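PDB 6CC2: cell division control protein 45 cdc45 putative, which probably acts in eukaryotic DNA replication as the Cdc45 subunit of the Cdc45-MCM-GINS helicase, possibly regulated by a conformational switch of its own. Local coordinates for residues 372-375 / 376-380. Residues are numbered along the deposited sequence; the frame is centred on the assembly and turned at random.
Sequences QNWQ and QQFWE. With EDO (1,2-ethanediol), chain F.
Asn373 is the N-cap of helix 374-385, its side-chain carbonyl turned back to accept from the backbone N of Gln376. The evidence is an OD1 to N distance of 3.0 Å between these two residues. The N-H...O angle is 148°, the donor lying tilted from the plane of the side-chain carbonyl. CG of Asn373 sits between its own backbone N and carbonyl carbon (chi1 52°), which turns OD1 back toward Gln376 N and CG. The same residue opens the backbone ladder: Asn373 O accepts from Gln377 N at 2.8 Å and nearly straight, with a weak second donor in Gln376 N, and Trp374 O then takes Phe378 N.

The aromatic contact is an i to i+4 pair, one turn apart on the same face of the helix. The first torsion of Trp374, which sets CG opposite the backbone N, carries the indole to Phe378, with Trp374 CZ3 3.5 Å from Phe378 CA. Phe378 CB stands almost on the normal of the six-membered ring of Trp374, 3.8 Å from its centroid, a CH-pi contact. The edge of Phe378 is turned toward the face of the Trp374 indole, offset, with the planes 86° apart. Phe378 CD1 lies 3.7 Å from Trp374 CH2. Both buried rings press on Ile36 of helix 33-48 and Pro57 of strand 53-57, joining this helix to the N-terminal parallel sheet region, where Trp374 NE1 donates to Val29 O.

The amide planes of Gln372 and Gln377 stack nearly parallel, while Gln372 OE1 accepts from Asp368 N. Farther round, Gln375 OE1 accepts from a 1,2-ethanediol, probably from the crystallisation liquor, and a water donates to Gln375 O at 2.9 Å while weakly accepting from Trp379 NE1 in the plane of the indole.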
loop_
_atom_site.group_PDB
_atom_site.type_symbol
_atom_site.label_atom_id
_atom_site.label_comp_id
_atom_site.label_asym_id
_atom_site.label_seq_id
_atom_site.Cartn_x
_atom_site.Cartn_y
_atom_site.Cartn_z
ATOM N N GLN A 372 0.226 7.170 -16.946
ATOM C CA GLN A 372 -0.504 6.643 -15.811
ATOM C C GLN A 372 -0.549 7.679 -14.697
ATOM O O GLN A 372 0.432 8.381 -14.439
ATOM C CB GLN A 372 0.130 5.343 -15.318
ATOM C CG GLN A 372 -0.108 4.184 -16.284
ATOM C CD GLN A 372 0.489 2.867 -15.847
ATOM O OE1 GLN A 372 1.034 2.725 -14.750
ATOM N NE2 GLN A 372 0.401 1.876 -16.733
ATOM N N ASN A 373 -1.705 7.784 -14.056
ATOM C CA ASN A 373 -1.883 8.678 -12.924
ATOM C C ASN A 373 -2.947 8.066 -12.022
ATOM O O ASN A 373 -3.703 7.186 -12.443
ATOM C CB ASN A 373 -2.318 10.075 -13.367
ATOM C CG ASN A 373 -3.520 10.033 -14.273
ATOM O OD1 ASN A 373 -4.626 9.844 -13.825
ATOM N ND2 ASN A 373 -3.287 10.157 -15.588
ATOM N N TRP A 374 -3.026 8.569 -10.793
ATOM C CA TRP A 374 -3.969 8.006 -9.827
ATOM C C TRP A 374 -5.424 8.190 -10.266
ATOM O O TRP A 374 -6.256 7.309 -10.029
ATOM C CB TRP A 374 -3.688 8.611 -8.468
ATOM C CG TRP A 374 -4.641 8.264 -7.372
ATOM C CD1 TRP A 374 -5.252 9.136 -6.526
ATOM C CD2 TRP A 374 -5.082 6.949 -6.986
ATOM N NE1 TRP A 374 -6.021 8.460 -5.634
ATOM C CE2 TRP A 374 -5.962 7.120 -5.904
ATOM C CE3 TRP A 374 -4.819 5.664 -7.451
ATOM C CZ2 TRP A 374 -6.595 6.036 -5.265
ATOM C CZ3 TRP A 374 -5.446 4.574 -6.811
ATOM C CH2 TRP A 374 -6.310 4.785 -5.720
ATOM N N GLN A 375 -5.753 9.302 -10.926
ATOM C CA GLN A 375 -7.134 9.492 -11.369
ATOM C C GLN A 375 -7.602 8.352 -12.265
ATOM O O GLN A 375 -8.760 7.922 -12.180
ATOM C CB GLN A 375 -7.267 10.829 -12.098
ATOM C CG GLN A 375 -7.246 12.045 -11.196
ATOM C CD GLN A 375 -7.544 13.335 -11.958
ATOM O OE1 GLN A 375 -6.774 14.293 -11.904
ATOM N NE2 GLN A 375 -8.664 13.360 -12.669
ATOM N N GLN A 376 -6.725 7.855 -13.133
ATOM C CA GLN A 376 -7.070 6.725 -13.990
ATOM C C GLN A 376 -6.822 5.388 -13.301
ATOM O O GLN A 376 -7.653 4.472 -13.396
ATOM C CB GLN A 376 -6.261 6.774 -15.285
ATOM C CG GLN A 376 -6.461 8.054 -16.086
ATOM C CD GLN A 376 -5.928 7.953 -17.501
ATOM O OE1 GLN A 376 -6.493 8.536 -18.424
ATOM N NE2 GLN A 376 -4.836 7.211 -17.679
ATOM N N GLN A 377 -5.706 5.259 -12.590
ATOM C CA GLN A 377 -5.344 3.956 -12.042
ATOM C C GLN A 377 -6.286 3.552 -10.910
ATOM O O GLN A 377 -6.481 2.365 -10.671
ATOM C CB GLN A 377 -3.895 3.944 -11.538
ATOM C CG GLN A 377 -2.853 4.026 -12.670
ATOM C CD GLN A 377 -3.117 3.052 -13.787
ATOM O OE1 GLN A 377 -2.887 1.845 -13.655
ATOM N NE2 GLN A 377 -3.626 3.559 -14.892
ATOM N N PHE A 378 -6.903 4.517 -10.224
ATOM C CA PHE A 378 -7.939 4.157 -9.255
ATOM C C PHE A 378 -8.994 3.239 -9.880
ATOM O O PHE A 378 -9.374 2.223 -9.284
ATOM C CB PHE A 378 -8.619 5.394 -8.687
ATOM C CG PHE A 378 -9.916 5.077 -8.008
ATOM C CD1 PHE A 378 -9.910 4.634 -6.692
ATOM C CD2 PHE A 378 -11.122 5.193 -8.681
ATOM C CE1 PHE A 378 -11.111 4.293 -6.067
ATOM C CE2 PHE A 378 -12.298 4.869 -8.075
ATOM C CZ PHE A 378 -12.310 4.425 -6.769
ATOM N N TRP A 379 -9.468 3.584 -11.082
ATOM C CA TRP A 379 -10.531 2.809 -11.714
ATOM C C TRP A 379 -10.040 1.459 -12.198
ATOM O O TRP A 379 -10.791 0.483 -12.171
ATOM C CB TRP A 379 -11.155 3.622 -12.857
ATOM C CG TRP A 379 -12.014 4.706 -12.320
ATOM C CD1 TRP A 379 -11.781 6.045 -12.370
ATOM C CD2 TRP A 379 -13.241 4.541 -11.601
ATOM N NE1 TRP A 379 -12.789 6.727 -11.736
ATOM C CE2 TRP A 379 -13.705 5.826 -11.261
ATOM C CE3 TRP A 379 -13.993 3.424 -11.207
ATOM C CZ2 TRP A 379 -14.890 6.029 -10.555
ATOM C CZ3 TRP A 379 -15.168 3.630 -10.510
ATOM C CH2 TRP A 379 -15.605 4.918 -10.194
ATOM N N GLU A 380 -8.778 1.374 -12.622
ATOM C CA GLU A 380 -8.208 0.077 -12.952
ATOM C C GLU A 380 -8.145 -0.821 -11.724
ATOM O O GLU A 380 -8.403 -2.031 -11.814
ATOM C CB GLU A 380 -6.824 0.252 -13.568
ATOM C CG GLU A 380 -6.819 1.011 -14.886
ATOM C CD GLU A 380 -7.619 0.296 -15.977
ATOM O OE1 GLU A 380 -7.613 -0.954 -16.008
ATOM O OE2 GLU A 380 -8.258 0.986 -16.798
HETATM C C1 EDO F . -10.162 16.578 -12.897
HETATM O O1 EDO F . -11.321 16.667 -13.735
HETATM C C2 EDO F . -8.907 16.716 -13.754
HETATM O O2 EDO F . -7.755 16.801 -12.912
HETATM O O HOH W 1 -11.109 9.527 -11.839
#